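Local coordinates for tail fiber protein (Pseudomonas aeruginosa, PDB 6CL6) that forms the trimeric receptor-binding tail fiber of the R2-type pyocin, a contractile injection system, and probably attaches the particle to its target cell, at residues 131-136 with 150-155; 166-171 with 186-191. All blocks are in the same frame, centred on the assembly; numbering follows the deposited sequence.

Contact 1: 131-136 with 150-155. With EDO (1,2-ethanediol), chain K.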
loop_
_atom_site.group_PDB
_atom_site.type_symbol
_atom_site.label_atom_id
_atom_site.label_comp_id
_atom_site.label_asym_id
_atom_site.label_seq_id
_atom_site.Cartn_x
_atom_site.Cartn_y
_atom_site.Cartn_z
ATOM N N ASP A 131 37.338 -7.718 -22.704
ATOM C CA ASP A 131 38.704 -7.956 -22.277
ATOM C C ASP A 131 38.922 -9.409 -21.944
ATOM O O ASP A 131 40.033 -9.905 -22.109
ATOM C CB ASP A 131 39.056 -7.091 -21.064
ATOM C CG ASP A 131 39.237 -5.643 -21.417
ATOM O OD1 ASP A 131 38.233 -4.916 -21.427
ATOM O OD2 ASP A 131 40.378 -5.225 -21.697
ATOM N N GLY A 132 37.891 -10.102 -21.470
ATOM C CA GLY A 132 38.043 -11.497 -21.076
ATOM C C GLY A 132 36.781 -12.081 -20.481
ATOM O O GLY A 132 35.828 -11.367 -20.137
ATOM N N GLU A 133 36.785 -13.403 -20.406
ATOM C CA GLU A 133 35.796 -14.164 -19.654
ATOM C C GLU A 133 36.334 -14.376 -18.249
ATOM O O GLU A 133 37.490 -14.757 -18.082
ATOM C CB GLU A 133 35.515 -15.495 -20.329
ATOM C CG GLU A 133 34.773 -15.358 -21.618
ATOM C CD GLU A 133 33.286 -15.190 -21.399
ATOM O OE1 GLU A 133 32.763 -15.767 -20.419
ATOM O OE2 GLU A 133 32.647 -14.477 -22.201
ATOM N N LEU A 134 35.510 -14.109 -17.255
ATOM C CA LEU A 134 35.915 -14.317 -15.876
ATOM C C LEU A 134 35.775 -15.796 -15.528
ATOM O O LEU A 134 34.685 -16.351 -15.666
ATOM C CB LEU A 134 35.075 -13.479 -14.932
ATOM C CG LEU A 134 35.200 -11.978 -15.114
ATOM C CD1 LEU A 134 34.089 -11.255 -14.369
ATOM C CD2 LEU A 134 36.538 -11.484 -14.653
ATOM N N PRO A 135 36.826 -16.442 -15.052
ATOM C CA PRO A 135 36.717 -17.825 -14.569
ATOM C C PRO A 135 36.054 -17.859 -13.207
ATOM O O PRO A 135 35.539 -16.840 -12.743
ATOM C CB PRO A 135 38.175 -18.272 -14.495
ATOM C CG PRO A 135 38.915 -17.039 -14.146
ATOM C CD PRO A 135 38.208 -15.923 -14.901
ATOM N N GLY A 136 36.081 -19.022 -12.555
ATOM C CA GLY A 136 35.675 -19.102 -11.165
ATOM C C GLY A 136 36.707 -18.477 -10.247
ATOM O O GLY A 136 37.821 -18.147 -10.628
ATOM N N SER A 150 33.183 -10.507 -18.940
ATOM C CA SER A 150 31.965 -11.288 -18.926
ATOM C C SER A 150 32.097 -12.481 -18.003
ATOM O O SER A 150 33.045 -13.257 -18.118
ATOM C CB SER A 150 31.621 -11.801 -20.337
ATOM O OG SER A 150 30.404 -12.485 -20.354
ATOM N N GLN A 151 31.129 -12.642 -17.111
ATOM C CA GLN A 151 30.998 -13.854 -16.316
ATOM C C GLN A 151 29.842 -14.634 -16.919
ATOM O O GLN A 151 28.671 -14.239 -16.789
ATOM C CB GLN A 151 30.754 -13.554 -14.835
ATOM C CG GLN A 151 30.490 -14.797 -13.984
ATOM C CD GLN A 151 31.614 -15.834 -14.095
ATOM O OE1 GLN A 151 31.520 -16.803 -14.845
ATOM N NE2 GLN A 151 32.697 -15.609 -13.354
ATOM N N SER A 152 30.169 -15.716 -17.595
ATOM C CA SER A 152 29.175 -16.515 -18.297
ATOM C C SER A 152 28.554 -17.590 -17.432
ATOM O O SER A 152 27.659 -18.294 -17.899
ATOM C CB SER A 152 29.814 -17.105 -19.546
ATOM O OG SER A 152 30.272 -16.053 -20.390
ATOM N N PHE A 153 28.984 -17.734 -16.179
ATOM C CA PHE A 153 28.539 -18.846 -15.352
ATOM C C PHE A 153 28.126 -18.352 -13.975
ATOM O O PHE A 153 28.946 -17.838 -13.227
ATOM C CB PHE A 153 29.645 -19.905 -15.219
ATOM C CG PHE A 153 30.000 -20.574 -16.506
ATOM C CD1 PHE A 153 30.955 -20.026 -17.336
ATOM C CD2 PHE A 153 29.354 -21.762 -16.889
ATOM C CE1 PHE A 153 31.290 -20.635 -18.535
ATOM C CE2 PHE A 153 29.664 -22.373 -18.089
ATOM C CZ PHE A 153 30.639 -21.807 -18.917
ATOM N N THR A 154 26.854 -18.524 -13.640
ATOM C CA THR A 154 26.403 -18.177 -12.300
ATOM C C THR A 154 27.208 -18.906 -11.227
ATOM O O THR A 154 27.529 -18.323 -10.199
ATOM C CB THR A 154 24.908 -18.465 -12.189
ATOM O OG1 THR A 154 24.191 -17.439 -12.909
ATOM C CG2 THR A 154 24.443 -18.490 -10.750
ATOM N N ALA A 155 27.565 -20.182 -11.461
ATOM C CA ALA A 155 28.328 -20.925 -10.482
ATOM C C ALA A 155 29.722 -20.335 -10.277
ATOM O O ALA A 155 30.321 -20.541 -9.218
ATOM C CB ALA A 155 28.453 -22.401 -10.881
HETATM C C1 EDO K . 24.489 -18.557 -16.557
HETATM O O1 EDO K . 24.953 -19.404 -15.488
HETATM C C2 EDO K . 23.581 -19.373 -17.455
HETATM O O2 EDO K . 22.423 -19.764 -16.687
HETATM O O HOH W 1 32.853 -16.735 -17.738
HETATM O O HOH W 2 29.788 -14.242 -22.243
#

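Contact 2: 166-171 with 186-191. With EDO (1,2-ethanediol), chain K.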
loop_
_atom_site.group_PDB
_atom_site.type_symbol
_atom_site.label_atom_id
_atom_site.label_comp_id
_atom_site.label_asym_id
_atom_site.label_seq_id
_atom_site.Cartn_x
_atom_site.Cartn_y
_atom_site.Cartn_z
ATOM N N VAL A 166 24.743 -13.343 -7.033
ATOM C CA VAL A 166 25.223 -14.613 -7.589
ATOM C C VAL A 166 24.518 -14.846 -8.910
ATOM O O VAL A 166 23.470 -15.508 -8.963
ATOM C CB VAL A 166 25.032 -15.774 -6.607
ATOM C CG1 VAL A 166 25.527 -17.091 -7.218
ATOM C CG2 VAL A 166 25.789 -15.475 -5.329
ATOM N N ARG A 167 25.077 -14.259 -9.986
ATOM C CA ARG A 167 24.511 -14.343 -11.319
ATOM C C ARG A 167 25.613 -14.097 -12.329
ATOM O O ARG A 167 26.493 -13.254 -12.112
ATOM C CB ARG A 167 23.396 -13.310 -11.582
ATOM C CG ARG A 167 22.176 -13.413 -10.760
ATOM C CD ARG A 167 21.231 -14.499 -11.237
ATOM N NE ARG A 167 19.873 -14.271 -10.675
ATOM C CZ ARG A 167 19.566 -14.428 -9.401
ATOM N NH1 ARG A 167 20.488 -14.774 -8.527
ATOM N NH2 ARG A 167 18.332 -14.204 -8.979
ATOM N N ALA A 168 25.556 -14.819 -13.447
ATOM C CA ALA A 168 26.303 -14.407 -14.631
ATOM C C ALA A 168 25.962 -12.952 -14.956
ATOM O O ALA A 168 24.878 -12.461 -14.638
ATOM C CB ALA A 168 25.950 -15.325 -15.796
ATOM N N GLY A 169 26.893 -12.254 -15.581
ATOM C CA GLY A 169 26.675 -10.839 -15.842
ATOM C C GLY A 169 27.864 -10.170 -16.474
ATOM O O GLY A 169 28.903 -10.778 -16.709
ATOM N N LEU A 170 27.691 -8.881 -16.715
ATOM C CA LEU A 170 28.686 -8.031 -17.347
ATOM C C LEU A 170 29.299 -7.050 -16.370
ATOM O O LEU A 170 28.609 -6.166 -15.839
ATOM C CB LEU A 170 28.052 -7.263 -18.519
ATOM C CG LEU A 170 29.026 -6.652 -19.500
ATOM C CD1 LEU A 170 29.870 -7.695 -20.178
ATOM C CD2 LEU A 170 28.263 -5.852 -20.521
ATOM N N LEU A 171 30.617 -7.151 -16.198
ATOM C CA LEU A 171 31.377 -6.218 -15.383
ATOM C C LEU A 171 32.043 -5.148 -16.218
ATOM O O LEU A 171 32.783 -5.470 -17.161
ATOM C CB LEU A 171 32.463 -6.937 -14.584
ATOM C CG LEU A 171 33.436 -6.098 -13.770
ATOM C CD1 LEU A 171 32.706 -5.519 -12.552
ATOM C CD2 LEU A 171 34.613 -6.912 -13.304
ATOM N N GLN A 186 25.989 -5.717 -14.583
ATOM C CA GLN A 186 24.661 -5.937 -15.156
ATOM C C GLN A 186 24.403 -7.441 -15.176
ATOM O O GLN A 186 25.066 -8.190 -15.906
ATOM C CB GLN A 186 24.589 -5.314 -16.548
ATOM C CG GLN A 186 23.262 -5.551 -17.270
ATOM C CD GLN A 186 23.233 -4.957 -18.670
ATOM O OE1 GLN A 186 24.119 -4.190 -19.076
ATOM N NE2 GLN A 186 22.211 -5.319 -19.418
ATOM N N ALA A 187 23.437 -7.876 -14.388
ATOM C CA ALA A 187 23.106 -9.297 -14.306
ATOM C C ALA A 187 22.492 -9.780 -15.614
ATOM O O ALA A 187 21.684 -9.088 -16.231
ATOM C CB ALA A 187 22.150 -9.541 -13.152
ATOM N N TYR A 188 22.873 -10.989 -16.033
ATOM C CA TYR A 188 22.424 -11.492 -17.331
ATOM C C TYR A 188 20.912 -11.650 -17.382
ATOM O O TYR A 188 20.295 -11.422 -18.430
ATOM C CB TYR A 188 23.124 -12.822 -17.658
ATOM C CG TYR A 188 22.466 -14.035 -17.096
ATOM C CD1 TYR A 188 22.559 -14.347 -15.744
ATOM C CD2 TYR A 188 21.724 -14.885 -17.919
ATOM C CE1 TYR A 188 21.948 -15.484 -15.233
ATOM C CE2 TYR A 188 21.090 -15.995 -17.409
ATOM C CZ TYR A 188 21.210 -16.294 -16.079
ATOM O OH TYR A 188 20.593 -17.416 -15.599
ATOM N N ASP A 189 20.292 -12.058 -16.270
ATOM C CA ASP A 189 18.844 -12.231 -16.214
ATOM C C ASP A 189 18.101 -10.976 -15.754
ATOM O O ASP A 189 16.934 -11.061 -15.346
ATOM C CB ASP A 189 18.486 -13.386 -15.271
ATOM C CG ASP A 189 18.934 -13.137 -13.846
ATOM O OD1 ASP A 189 19.630 -12.128 -13.613
ATOM O OD2 ASP A 189 18.554 -13.926 -12.950
ATOM N N GLY A 190 18.768 -9.828 -15.732
ATOM C CA GLY A 190 18.131 -8.598 -15.307
ATOM C C GLY A 190 17.783 -8.546 -13.841
ATOM O O GLY A 190 16.938 -7.746 -13.438
ATOM N N GLU A 191 18.391 -9.409 -13.025
ATOM C CA GLU A 191 18.124 -9.394 -11.593
ATOM C C GLU A 191 18.225 -7.975 -11.083
ATOM O O GLU A 191 17.346 -7.502 -10.382
ATOM C CB GLU A 191 19.093 -10.317 -10.839
ATOM C CG GLU A 191 18.744 -10.471 -9.355
ATOM C CD GLU A 191 19.278 -9.328 -8.490
ATOM O OE1 GLU A 191 20.373 -8.803 -8.793
ATOM O OE2 GLU A 191 18.626 -8.975 -7.489
HETATM C C1 EDO K . 24.489 -18.557 -16.557
HETATM O O1 EDO K . 24.953 -19.404 -15.488
HETATM C C2 EDO K . 23.581 -19.373 -17.455
HETATM O O2 EDO K . 22.423 -19.764 -16.687
HETATM O O HOH W 3 16.390 -12.962 -10.524
#

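Contact 1: 131-136 with 150-155
Ser152 OG is gripped by two short bonds. It donates to Glu133 OE1 at 2.5 Å and accepts a proton from a water at 2.6 Å. The site lies at the margin of a mixed beta sheet, where the short outer strand 132-133 runs parallel to strand 147-151.

Two backbone bonds join the strands around the parallel bridge between Glu133 and Ser150. Ser150 N points almost along the C=O axis of Gly132, with an N-H...O angle of 168°. Leu134 N returns the bond to Ser150 O at 2.7 Å, and here the donor stands above the carbonyl plane. Glu133 therefore sits between the two bonds.

Its side chain leaves beside the backbone N, with CG anti to the carbonyl carbon. It bends at chi2 (-81°), which carries the carboxylate across to the serines. OE1 meets Ser152 OG with its syn lone pair. Glu133 OE2 comes alongside Ser150 CB at 3.4 Å. The water on Ser152 OG also donates to Glu133 OE2 and bonds Ser150 OG at 2.7 Å, so it ties both serines to the carboxylate. Ala176 of the second subunit packs on Glu133 and Ser150.

Gln151 has CG anti to its backbone N, and the bend at chi2 brings the amide to the carbonyls of Leu134 and Pro135. The side chain crosses that of Leu134 at about a right angle. Gln151 NE2 donates to Tyr163 OH and also to Pro135 O at 3.2 Å. OE1 is doubly held, by Gln156 NE2 and by the N-H of Phe153, the N-cap residue of helix 154-159. That N-H lies in the carbonyl plane, on a lone pair of Gln151 OE1, at 3.0 Å from Phe153 N to OE1.

Contact 2: 166-171 with 186-191
At the open end of the beta hairpin of strands 169-177 and 180-187, a close backbone pairing passes into a looser, partly exposed polar fringe with one bound water.

The close part centres on Gly169, which faces Ala187 in an antiparallel non-hydrogen-bonded pair. With no side chain on Gly169, the two CA atoms come to 4.2 Å. Gly169 CA itself lies 3.1 Å from Gln186 O. Next along, Leu170 and Gln186 form a hydrogen-bonded pair. Leu170 N reaches Gln186 O at 2.8 Å, from above the carbonyl plane. Gln186 N answers on a lone pair of Leu170 O. Past the strand ends, Tyr188 N adds a further bond to Ala168 O, with an N-H...O angle of 167°.

Tyr188 CB points toward segment 166-171, and chi1 (86°) puts CG in the crowded position between the backbone N and the carbonyl carbon. Ala168 O lies at the ring edge, and Ala168 CB touches Tyr188 CD1 at 3.5 Å. Asp189 CB sits over the centre of one ring face. A bound ethanediol, probably from the crystallisation liquor, lies over the opposite face. His199 of the second subunit meets the ring edge-to-face.

The outer side is polar and only partly buried. Ala187 to Gly190 make a type I turn, and Asp189 OD1 accepts from Glu191 N as an Asx turn. The other oxygen, Asp189 OD2, uses its syn lone pair in a salt bridge with Arg167 NE at 2.7 Å. Guanidinium and carboxylate are tilted 68° apart. Glu191 CG lies over one guanidinium face, while the Glu191 carboxylate turns to Tyr194 and Arg208. Three partners near its plane hold the guanidinium: besides the salt bridge, Arg167 NH1 donates to Val166 O at 3.1 Å and Arg167 NH2 to a water at 2.8 Å.

In the fold
Contacts 1 and 2 are neighbours in one mixed sheet, with centres about 10 Å apart, and follow each other along the chain. Strand 147-151 of contact 1 is the sheet neighbour of strand 169-177, which contact 2 pairs with strand 180-187. The seam between them probably includes a hydrogen bond from Gly169 N to Gln151 O, at 2.9 Å. Beside it, Thr154 OG1 lies 3.0 Å from Ala168 N, joining the start of helix 154-159 to the hairpin. The same ethanediol bonds Thr154 N and Tyr188 OH. Both contacts touch the second subunit. Neither includes a residue of the iron site (His243, His245) or the calcium site (Asp309, Gly358).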